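Local coordinates for GH26C (Muricauda sp. MAR_2010_75, PDB 6Q78), which probably hydrolyses internal beta-1,4-mannosidic linkages of mannans, as an endo-beta-mannanase of glycoside hydrolase family 26, at residues A[55-60]-A[68-73]; A[226-231]-A[243-248]; A[303-306]-A[311-314]; A[378-381]-A[386-389]. One frame throughout, in Å; residues are numbered along the deposited sequence.

Contact 1: A[55-60]-A[68-73]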
loop_
_atom_site.group_PDB
_atom_site.type_symbol
_atom_site.label_atom_id
_atom_site.label_comp_id
_atom_site.label_asym_id
_atom_site.label_seq_id
_atom_site.Cartn_x
_atom_site.Cartn_y
_atom_site.Cartn_z
ATOM N N SER A 55 -6.415 13.321 17.164
ATOM C CA SER A 55 -6.147 12.568 18.382
ATOM C C SER A 55 -6.069 11.064 18.140
ATOM O O SER A 55 -5.688 10.326 19.060
ATOM C CB SER A 55 -7.185 12.903 19.464
ATOM O OG SER A 55 -8.443 12.315 19.153
ATOM N N PHE A 56 -6.398 10.602 16.928
ATOM C CA PHE A 56 -6.364 9.186 16.584
ATOM C C PHE A 56 -5.265 8.845 15.599
ATOM O O PHE A 56 -5.198 7.697 15.140
ATOM C CB PHE A 56 -7.721 8.755 16.030
ATOM C CG PHE A 56 -8.804 8.920 17.021
ATOM C CD1 PHE A 56 -8.907 8.043 18.080
ATOM C CD2 PHE A 56 -9.656 10.020 16.967
ATOM C CE1 PHE A 56 -9.885 8.210 19.033
ATOM C CE2 PHE A 56 -10.624 10.190 17.930
ATOM C CZ PHE A 56 -10.735 9.287 18.948
ATOM N N MET A 57 -4.406 9.807 15.281
ATOM C CA MET A 57 -3.378 9.681 14.254
ATOM C C MET A 57 -1.988 9.497 14.855
ATOM O O MET A 57 -1.678 10.022 15.929
ATOM C CB MET A 57 -3.357 10.913 13.362
ATOM C CG MET A 57 -4.621 11.008 12.544
ATOM S SD MET A 57 -4.719 12.532 11.574
ATOM C CE MET A 57 -3.297 12.325 10.459
ATOM N N VAL A 58 -1.133 8.752 14.131
ATOM C CA VAL A 58 0.270 8.656 14.545
ATOM C C VAL A 58 0.862 10.051 14.677
ATOM O O VAL A 58 1.616 10.349 15.621
ATOM C CB VAL A 58 1.070 7.801 13.540
ATOM C CG1 VAL A 58 2.567 7.945 13.794
ATOM C CG2 VAL A 58 0.676 6.378 13.680
ATOM N N ASN A 59 0.548 10.926 13.724
ATOM C CA ASN A 59 1.111 12.275 13.733
ATOM C C ASN A 59 0.002 13.295 13.936
ATOM O O ASN A 59 -0.636 13.725 12.966
ATOM C CB ASN A 59 1.890 12.556 12.449
ATOM C CG ASN A 59 2.491 13.925 12.443
ATOM O OD1 ASN A 59 2.466 14.627 13.469
ATOM N ND2 ASN A 59 3.061 14.322 11.300
ATOM N N PRO A 60 -0.282 13.690 15.178
ATOM C CA PRO A 60 -1.305 14.716 15.400
ATOM C C PRO A 60 -0.946 16.072 14.803
ATOM O O PRO A 60 -1.815 16.950 14.755
ATOM C CB PRO A 60 -1.405 14.780 16.929
ATOM C CG PRO A 60 -0.114 14.261 17.405
ATOM C CD PRO A 60 0.303 13.204 16.439
ATOM N N ALA A 68 -7.538 15.047 6.890
ATOM C CA ALA A 68 -8.771 14.776 6.150
ATOM C C ALA A 68 -8.720 13.399 5.497
ATOM O O ALA A 68 -9.719 12.662 5.506
ATOM C CB ALA A 68 -9.009 15.865 5.106
ATOM N N LEU A 69 -7.567 13.025 4.920
ATOM C CA LEU A 69 -7.466 11.693 4.325
ATOM C C LEU A 69 -7.770 10.597 5.349
ATOM O O LEU A 69 -8.524 9.653 5.060
ATOM C CB LEU A 69 -6.095 11.511 3.690
ATOM C CG LEU A 69 -5.842 10.117 3.129
ATOM C CD1 LEU A 69 -6.745 9.763 1.969
ATOM C CD2 LEU A 69 -4.386 9.983 2.711
ATOM N N PHE A 70 -7.187 10.695 6.547
ATOM C CA PHE A 70 -7.458 9.686 7.566
ATOM C C PHE A 70 -8.951 9.642 7.887
ATOM O O PHE A 70 -9.571 8.568 7.890
ATOM C CB PHE A 70 -6.617 9.983 8.815
ATOM C CG PHE A 70 -6.764 8.963 9.898
ATOM C CD1 PHE A 70 -7.876 8.980 10.742
ATOM C CD2 PHE A 70 -5.774 7.983 10.080
ATOM C CE1 PHE A 70 -8.002 8.039 11.774
ATOM C CE2 PHE A 70 -5.894 7.067 11.103
ATOM C CZ PHE A 70 -7.022 7.075 11.944
ATOM N N TYR A 71 -9.544 10.807 8.177
ATOM C CA TYR A 71 -10.962 10.834 8.519
ATOM C C TYR A 71 -11.792 10.233 7.395
ATOM O O TYR A 71 -12.672 9.399 7.630
ATOM C CB TYR A 71 -11.426 12.267 8.810
ATOM C CG TYR A 71 -12.913 12.298 9.105
ATOM C CD1 TYR A 71 -13.389 12.029 10.394
ATOM C CD2 TYR A 71 -13.854 12.587 8.105
ATOM C CE1 TYR A 71 -14.747 12.035 10.678
ATOM C CE2 TYR A 71 -15.220 12.591 8.388
ATOM C CZ TYR A 71 -15.652 12.321 9.683
ATOM O OH TYR A 71 -17.004 12.320 9.988
ATOM N N ASN A 72 -11.541 10.661 6.163
ATOM C CA ASN A 72 -12.434 10.261 5.077
ATOM C C ASN A 72 -12.280 8.786 4.727
ATOM O O ASN A 72 -13.260 8.159 4.313
ATOM C CB ASN A 72 -12.210 11.149 3.842
ATOM C CG ASN A 72 -12.913 12.472 3.971
ATOM O OD1 ASN A 72 -14.112 12.493 4.204
ATOM N ND2 ASN A 72 -12.180 13.578 3.858
ATOM N N LEU A 73 -11.068 8.223 4.850
ATOM C CA LEU A 73 -10.919 6.781 4.640
ATOM C C LEU A 73 -11.668 6.005 5.703
ATOM O O LEU A 73 -12.313 4.989 5.410
ATOM C CB LEU A 73 -9.448 6.369 4.683
ATOM C CG LEU A 73 -8.653 6.668 3.421
ATOM C CD1 LEU A 73 -7.178 6.444 3.645
ATOM C CD2 LEU A 73 -9.136 5.771 2.258
#
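Met57 and Phe70 form a Met-aromatic contact at the end of a (beta/alpha)8 (TIM) barrel where its strands begin; here the loop 55-60 packs on helix 64-76, the helix that leads into the first barrel strand. The nearest CA atoms, those of Met57 and Phe70, are 7.8 Å apart, and the space between is bridged mainly by side chains, without a cross-segment hydrogen bond. Phe70 reaches the loop because its CG stands anti to the backbone N (chi1 -177°), swinging the ring out from the helix. Over one face of that ring lies the methylene Met57 CG, 4.1 Å from the Phe70 centroid and 15° off the normal, the geometry of a CH-pi contact. The sulfur is a looser partner: Met57 SD is 5.0 Å from the Phe70 centroid and approaches it obliquely, so the carbon rather than the sulfur carries the face contact. With an alanine in place of this phenylalanine, Met57 CG would probably lose the aromatic face it rests on, and a gap would be likely to open between loop and helix. Around the pair, Met57 also touches Leu266 of strand 265-269 and Phe70 touches Ile330 of strand 330-336, tying the contact to the barrel sheet. The ring of Phe56 turns off to meet Phe48, while its backbone stays close: Phe56 O comes obliquely to 3.7 Å from Phe70 CZ.

Contact 2: A[226-231]-A[243-248]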
loop_
_atom_site.group_PDB
_atom_site.type_symbol
_atom_site.label_atom_id
_atom_site.label_comp_id
_atom_site.label_asym_id
_atom_site.label_seq_id
_atom_site.Cartn_x
_atom_site.Cartn_y
_atom_site.Cartn_z
ATOM N N HIS A 226 6.901 -4.530 4.312
ATOM C CA HIS A 226 5.672 -5.311 4.191
ATOM C C HIS A 226 5.949 -6.808 3.996
ATOM O O HIS A 226 7.049 -7.247 3.622
ATOM C CB HIS A 226 4.834 -4.776 3.010
ATOM C CG HIS A 226 5.490 -4.945 1.668
ATOM N ND1 HIS A 226 6.744 -4.430 1.384
ATOM C CD2 HIS A 226 5.063 -5.550 0.526
ATOM C CE1 HIS A 226 7.062 -4.722 0.140
ATOM N NE2 HIS A 226 6.058 -5.389 -0.413
ATOM N N GLU A 227 4.916 -7.604 4.236
ATOM C CA GLU A 227 5.018 -9.052 4.017
ATOM C C GLU A 227 6.144 -9.664 4.825
ATOM O O GLU A 227 6.753 -10.667 4.410
ATOM C CB GLU A 227 5.146 -9.405 2.517
ATOM C CG GLU A 227 3.907 -8.904 1.724
ATOM C CD GLU A 227 4.008 -9.080 0.231
ATOM O OE1 GLU A 227 4.952 -9.686 -0.271
ATOM O OE2 GLU A 227 3.101 -8.553 -0.473
ATOM N N PHE A 228 6.361 -9.123 6.026
ATOM C CA PHE A 228 7.455 -9.522 6.902
ATOM C C PHE A 228 7.224 -10.879 7.560
ATOM O O PHE A 228 8.144 -11.382 8.241
ATOM C CB PHE A 228 7.543 -8.460 8.013
ATOM C CG PHE A 228 6.245 -8.305 8.791
ATOM C CD1 PHE A 228 5.929 -9.198 9.807
ATOM C CD2 PHE A 228 5.336 -7.315 8.475
ATOM C CE1 PHE A 228 4.726 -9.076 10.487
ATOM C CE2 PHE A 228 4.129 -7.179 9.170
ATOM C CZ PHE A 228 3.833 -8.080 10.171
ATOM N N ASP A 229 6.040 -11.472 7.388
ATOM C CA ASP A 229 5.775 -12.831 7.867
ATOM C C ASP A 229 6.245 -13.894 6.891
ATOM O O ASP A 229 6.341 -15.070 7.279
ATOM C CB ASP A 229 4.289 -13.000 8.250
ATOM C CG ASP A 229 3.320 -12.550 7.139
ATOM O OD1 ASP A 229 3.742 -11.790 6.246
ATOM O OD2 ASP A 229 2.133 -12.965 7.190
ATOM N N GLY A 230 6.538 -13.520 5.650
ATOM C CA GLY A 230 7.198 -14.407 4.718
ATOM C C GLY A 230 8.717 -14.294 4.821
ATOM O O GLY A 230 9.260 -13.484 5.571
ATOM N N ASP A 231 9.395 -15.133 4.038
ATOM C CA ASP A 231 10.856 -15.198 4.034
ATOM C C ASP A 231 11.485 -14.669 2.749
ATOM O O ASP A 231 12.685 -14.869 2.532
ATOM C CB ASP A 231 11.334 -16.633 4.290
ATOM C CG ASP A 231 10.978 -17.606 3.132
ATOM O OD1 ASP A 231 10.313 -17.209 2.138
ATOM O OD2 ASP A 231 11.361 -18.798 3.227
ATOM N N GLU A 243 11.499 -8.284 18.429
ATOM C CA GLU A 243 11.955 -7.026 19.008
ATOM C C GLU A 243 12.723 -6.194 17.985
ATOM O O GLU A 243 12.588 -4.966 17.954
ATOM C CB GLU A 243 12.798 -7.304 20.256
ATOM C CG GLU A 243 11.973 -7.912 21.431
ATOM C CD GLU A 243 11.831 -9.446 21.407
ATOM O OE1 GLU A 243 11.256 -9.959 22.386
ATOM O OE2 GLU A 243 12.278 -10.145 20.456
ATOM N N GLU A 244 13.530 -6.840 17.141
ATOM C CA GLU A 244 14.268 -6.096 16.117
ATOM C C GLU A 244 13.323 -5.477 15.093
ATOM O O GLU A 244 13.508 -4.320 14.704
ATOM C CB GLU A 244 15.289 -7.002 15.432
ATOM C CG GLU A 244 16.561 -7.265 16.288
ATOM C CD GLU A 244 17.414 -8.436 15.813
ATOM O OE1 GLU A 244 16.967 -9.248 14.986
ATOM O OE2 GLU A 244 18.567 -8.573 16.318
ATOM N N TYR A 245 12.322 -6.231 14.627
ATOM C CA TYR A 245 11.391 -5.666 13.652
ATOM C C TYR A 245 10.654 -4.476 14.245
ATOM O O TYR A 245 10.524 -3.428 13.599
ATOM C CB TYR A 245 10.404 -6.741 13.177
ATOM C CG TYR A 245 9.507 -6.234 12.092
ATOM C CD1 TYR A 245 9.911 -6.300 10.751
ATOM C CD2 TYR A 245 8.279 -5.639 12.392
ATOM C CE1 TYR A 245 9.102 -5.774 9.742
ATOM C CE2 TYR A 245 7.468 -5.122 11.389
ATOM C CZ TYR A 245 7.882 -5.216 10.069
ATOM O OH TYR A 245 7.052 -4.697 9.087
ATOM N N ILE A 246 10.187 -4.613 15.485
ATOM C CA ILE A 246 9.451 -3.535 16.134
ATOM C C ILE A 246 10.354 -2.331 16.365
ATOM O O ILE A 246 9.942 -1.176 16.161
ATOM C CB ILE A 246 8.827 -4.058 17.441
ATOM C CG1 ILE A 246 7.671 -5.017 17.120
ATOM C CG2 ILE A 246 8.321 -2.903 18.313
ATOM C CD1 ILE A 246 7.078 -5.641 18.391
ATOM N N GLN A 247 11.609 -2.576 16.768
ATOM C CA GLN A 247 12.554 -1.473 16.943
ATOM C C GLN A 247 12.776 -0.736 15.632
ATOM O O GLN A 247 12.863 0.494 15.604
ATOM C CB GLN A 247 13.886 -2.015 17.465
ATOM C CG GLN A 247 14.913 -0.932 17.736
ATOM C CD GLN A 247 16.290 -1.477 18.116
ATOM O OE1 GLN A 247 16.495 -2.688 18.217
ATOM N NE2 GLN A 247 17.230 -0.569 18.356
ATOM N N LEU A 248 12.910 -1.478 14.531
ATOM C CA LEU A 248 13.072 -0.841 13.228
ATOM C C LEU A 248 11.862 0.025 12.886
ATOM O O LEU A 248 12.011 1.191 12.480
ATOM C CB LEU A 248 13.257 -1.918 12.157
ATOM C CG LEU A 248 13.215 -1.402 10.717
ATOM C CD1 LEU A 248 14.334 -0.384 10.413
ATOM C CD2 LEU A 248 13.269 -2.575 9.729
#
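The loop that follows the fourth barrel strand, 220-223, is packed against the next barrel helix, 242-259, through one aromatic pair, Phe228 and Tyr245. Phe228 opens outward from a type I beta turn running from Glu227 to Gly230 and closed by Gly230 N to Glu227 O at 3.1 Å. Its CG sits between the backbone N and the carbonyl carbon (chi1 58°), which carries the ring across the end of Tyr245. The ring centroids are 4.7 Å apart with planes at 37°, an oblique meeting in which Tyr245 CE2 lies over one face of the Phe228 ring. The closest approach is Phe228 CD2 to Tyr245 OH, 3.2 Å, and Phe228 CB comes within 3.6 Å of Tyr245 CE1. The phenol oxygen is buried, yet it is satisfied by a hydrogen bond to Phe225 O, which ties helix 242-259 to the loop a second time and fixes where the hydroxyl lies. Pointing away from the helix, His226 and Glu227 hydrogen-bond through NE2 and OE2 to a Tris molecule, probably from the crystallisation liquor. The contact thus backs a strand-end loop of the kind on which clan GH-A TIM-barrel glycosidases carry their acid/base glutamate.

Contact 3: A[303-306]-A[311-314]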
loop_
_atom_site.group_PDB
_atom_site.type_symbol
_atom_site.label_atom_id
_atom_site.label_comp_id
_atom_site.label_asym_id
_atom_site.label_seq_id
_atom_site.Cartn_x
_atom_site.Cartn_y
_atom_site.Cartn_z
ATOM N N ASN A 303 -5.441 -17.871 -5.182
ATOM C CA ASN A 303 -4.718 -18.491 -6.295
ATOM C C ASN A 303 -5.296 -19.876 -6.581
ATOM O O ASN A 303 -4.755 -20.919 -6.195
ATOM C CB ASN A 303 -3.222 -18.551 -6.006
ATOM C CG ASN A 303 -2.417 -18.893 -7.258
ATOM O OD1 ASN A 303 -2.976 -19.355 -8.244
ATOM N ND2 ASN A 303 -1.108 -18.648 -7.223
ATOM N N ASN A 304 -6.447 -19.876 -7.263
ATOM C CA ASN A 304 -7.151 -21.112 -7.620
ATOM C C ASN A 304 -7.379 -22.004 -6.398
ATOM O O ASN A 304 -7.109 -23.206 -6.428
ATOM C CB ASN A 304 -6.381 -21.925 -8.666
ATOM C CG ASN A 304 -6.209 -21.221 -9.969
ATOM O OD1 ASN A 304 -5.092 -20.838 -10.328
ATOM N ND2 ASN A 304 -7.291 -21.091 -10.720
ATOM N N GLN A 305 -7.843 -21.404 -5.304
ATOM C CA GLN A 305 -8.091 -22.130 -4.062
ATOM C C GLN A 305 -9.578 -22.316 -3.778
ATOM O O GLN A 305 -9.938 -22.784 -2.687
ATOM C CB GLN A 305 -7.432 -21.394 -2.890
ATOM C CG GLN A 305 -5.915 -21.221 -2.997
ATOM C CD GLN A 305 -5.151 -22.500 -2.784
ATOM O OE1 GLN A 305 -4.872 -22.886 -1.641
ATOM N NE2 GLN A 305 -4.799 -23.174 -3.866
ATOM N N GLY A 306 -10.456 -21.950 -4.719
ATOM C CA GLY A 306 -11.859 -22.266 -4.525
ATOM C C GLY A 306 -12.492 -21.447 -3.408
ATOM O O GLY A 306 -11.932 -20.480 -2.885
ATOM N N GLU A 311 -13.036 -18.139 1.745
ATOM C CA GLU A 311 -13.394 -18.088 3.163
ATOM C C GLU A 311 -12.187 -17.704 4.022
ATOM O O GLU A 311 -12.288 -16.838 4.899
ATOM C CB GLU A 311 -13.968 -19.432 3.619
ATOM C CG GLU A 311 -15.216 -19.852 2.861
ATOM C CD GLU A 311 -15.688 -21.243 3.257
ATOM O OE1 GLU A 311 -16.010 -22.042 2.352
ATOM O OE2 GLU A 311 -15.730 -21.536 4.470
ATOM N N ARG A 312 -11.036 -18.349 3.794
ATOM C CA ARG A 312 -9.823 -17.940 4.504
ATOM C C ARG A 312 -9.556 -16.449 4.325
ATOM O O ARG A 312 -9.243 -15.746 5.290
ATOM C CB ARG A 312 -8.612 -18.751 4.023
ATOM C CG ARG A 312 -8.729 -20.219 4.325
ATOM C CD ARG A 312 -7.394 -20.954 4.150
ATOM N NE ARG A 312 -6.770 -20.769 2.831
ATOM C CZ ARG A 312 -6.916 -21.591 1.788
ATOM N NH1 ARG A 312 -7.709 -22.642 1.856
ATOM N NH2 ARG A 312 -6.269 -21.332 0.658
ATOM N N ALA A 313 -9.641 -15.953 3.088
ATOM C CA ALA A 313 -9.354 -14.538 2.852
ATOM C C ALA A 313 -10.312 -13.641 3.627
ATOM O O ALA A 313 -9.903 -12.633 4.210
ATOM C CB ALA A 313 -9.418 -14.218 1.355
ATOM N N ASN A 314 -11.596 -13.995 3.649
ATOM C CA ASN A 314 -12.553 -13.193 4.402
ATOM C C ASN A 314 -12.286 -13.250 5.904
ATOM O O ASN A 314 -12.383 -12.221 6.600
ATOM C CB ASN A 314 -13.963 -13.683 4.092
ATOM C CG ASN A 314 -15.033 -12.913 4.838
ATOM O OD1 ASN A 314 -15.705 -13.471 5.712
ATOM N ND2 ASN A 314 -15.200 -11.629 4.496
#
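Gln305 leans toward Arg312 from its first side-chain carbon onward. Gln305 CB is 3.7 Å from Arg312 NH2, and Gln305 CG lies at the same 3.7 Å from that nitrogen, so the aliphatic part passes close to one guanidinium nitrogen, the two side chains crossing at a slant. The chain then bends at chi2 (-72°), presenting the two ends of the amide to different partners. Gln305 CD is 3.8 Å from Arg312 NH2, near the guanidinium plane. Gln305 OE1 takes a weak hydrogen bond from Arg312 NH2 at 3.1 Å, with an N-H...O angle of only 133°. It arrives at the guanidinium edge, while the amide itself is turned 68° against that plane. Gln305 NE2 reaches the other way, to backbone carbonyls of its own loop: it donates to Asn303 O at 3.2 Å, from above the carbonyl plane, and weakly to Asn304 O at 3.4 Å. Together these bonds would oppose rotation of the amide and are likely to keep OE1 turned toward the helix. Arg312 has a stronger partner in Asp301, whose OD1 forms a salt bridge with Arg312 NE; the glutamine is therefore a secondary, neutral neighbour. In this exposed place the contact joins the loop after strand 293-298 to the first turns of helix 306-327, a beta-to-alpha connection at the C-terminal end of the barrel strands of a TIM barrel.

Contact 4: A[378-381]-A[386-389]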
loop_
_atom_site.group_PDB
_atom_site.type_symbol
_atom_site.label_atom_id
_atom_site.label_comp_id
_atom_site.label_asym_id
_atom_site.label_seq_id
_atom_site.Cartn_x
_atom_site.Cartn_y
_atom_site.Cartn_z
ATOM N N ASP A 378 2.762 -9.456 -20.619
ATOM C CA ASP A 378 1.648 -10.363 -20.894
ATOM C C ASP A 378 0.920 -10.847 -19.652
ATOM O O ASP A 378 0.135 -11.798 -19.745
ATOM C CB ASP A 378 2.136 -11.570 -21.699
ATOM C CG ASP A 378 2.498 -11.200 -23.106
ATOM O OD1 ASP A 378 1.742 -10.430 -23.733
ATOM O OD2 ASP A 378 3.550 -11.678 -23.580
ATOM N N THR A 379 1.132 -10.208 -18.505
ATOM C CA THR A 379 0.553 -10.650 -17.250
ATOM C C THR A 379 -0.323 -9.546 -16.700
ATOM O O THR A 379 0.125 -8.407 -16.570
ATOM C CB THR A 379 1.665 -11.002 -16.251
ATOM O OG1 THR A 379 2.446 -12.073 -16.802
ATOM C CG2 THR A 379 1.066 -11.472 -14.937
ATOM N N TYR A 380 -1.555 -9.875 -16.363
ATOM C CA TYR A 380 -2.468 -8.848 -15.889
ATOM C C TYR A 380 -3.229 -9.358 -14.683
ATOM O O TYR A 380 -3.561 -10.544 -14.586
ATOM C CB TYR A 380 -3.473 -8.412 -16.993
ATOM C CG TYR A 380 -4.471 -9.467 -17.499
ATOM C CD1 TYR A 380 -4.103 -10.401 -18.454
ATOM C CD2 TYR A 380 -5.789 -9.489 -17.041
ATOM C CE1 TYR A 380 -5.013 -11.343 -18.945
ATOM C CE2 TYR A 380 -6.723 -10.430 -17.534
ATOM C CZ TYR A 380 -6.321 -11.354 -18.485
ATOM O OH TYR A 380 -7.212 -12.290 -19.019
ATOM N N CYS A 381 -3.516 -8.441 -13.766
ATOM C CA CYS A 381 -4.467 -8.767 -12.723
ATOM C C CYS A 381 -5.690 -7.870 -12.735
ATOM O O CYS A 381 -6.592 -8.076 -11.923
ATOM C CB CYS A 381 -3.812 -8.799 -11.333
ATOM S SG CYS A 381 -3.243 -7.192 -10.742
ATOM N N GLY A 386 -11.849 -7.077 -24.055
ATOM C CA GLY A 386 -11.563 -8.228 -24.879
ATOM C C GLY A 386 -10.799 -9.326 -24.159
ATOM O O GLY A 386 -10.644 -10.387 -24.693
ATOM N N LEU A 387 -10.329 -9.076 -22.947
ATOM C CA LEU A 387 -9.616 -10.115 -22.227
ATOM C C LEU A 387 -10.563 -10.899 -21.379
ATOM O O LEU A 387 -11.531 -10.384 -20.916
ATOM C CB LEU A 387 -8.546 -9.519 -21.306
ATOM C CG LEU A 387 -7.339 -8.868 -21.948
ATOM C CD1 LEU A 387 -6.333 -8.544 -20.829
ATOM C CD2 LEU A 387 -6.695 -9.775 -22.986
ATOM N N PRO A 388 -10.231 -12.154 -21.109
ATOM C CA PRO A 388 -11.039 -12.938 -20.192
ATOM C C PRO A 388 -10.953 -12.238 -18.825
ATOM O O PRO A 388 -9.846 -11.841 -18.426
ATOM C CB PRO A 388 -10.315 -14.285 -20.139
ATOM C CG PRO A 388 -9.585 -14.370 -21.407
ATOM C CD PRO A 388 -9.207 -12.965 -21.770
ATOM N N SER A 389 -12.106 -12.187 -18.175
ATOM C CA SER A 389 -12.501 -11.543 -16.904
ATOM C C SER A 389 -12.994 -10.103 -17.061
ATOM O O SER A 389 -13.412 -9.524 -16.097
ATOM C CB SER A 389 -11.482 -11.595 -15.744
ATOM O OG SER A 389 -10.421 -10.714 -16.029
#
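Tyr380 holds its CG between the backbone N and the carbonyl carbon (chi1 64°), which sends the phenol ring out toward Leu387, whose own CG stands anti to its carbonyl carbon and brings the isobutyl group back to meet it. The two side chains come from opposite directions. Leu387 CD1 sits over the centre of the Tyr380 ring, 3.5 Å from the centroid and 8° off the normal, a CH-pi contact. At the ring's edge the hydroxyl takes over: Tyr380 OH donates to Pro388 O at 2.7 Å, in the carbonyl plane and on a lone pair, with a C=O...O angle of 137°. The proline ring borders the hydroxyl, Pro388 CD lying 3.5 Å from Tyr380 OH. Pro388 O has a second donor in Ser389 OG, also at 2.7 Å, so two hydroxyls grip one carbonyl. Ser389 occupies the N-cap position of helix 390-397, but its side chain makes no capping bond. A phenylalanine in place of this tyrosine would keep the face under Leu387 but lack the hydroxyl, probably leaving Pro388 O with Ser389 OG alone of its two donors and the 386-389 loop less firmly tied to the ring. Tyr380 lies on the short, weakly bonded strand about 379-380, whose backbone bonds to Val340 of the antiparallel strand 340-341; Tyr93 meets its ring edge-to-face, and the loop 386-389 leads directly into helix 390-397.

The four contacts follow one another along the chain, and no two of them touch. Contacts 1 and 2 are buried and carried by apolar and aromatic side chains without a hydrogen bond between their segments; contact 3 is a polar surface pair, and contact 4, partly buried, combines a covered ring face with a short hydroxyl-carbonyl hydrogen bond. Contacts 1, 2 and 3 each set a loop against the helix it leads into, for contact 1 a helix ahead of the first barrel strand, whereas contact 4 joins a strand of the small antiparallel sheet to the loop before a helix. Contacts 1 and 4 lie on opposite sides of the chain's centre, their centres 36 Å apart.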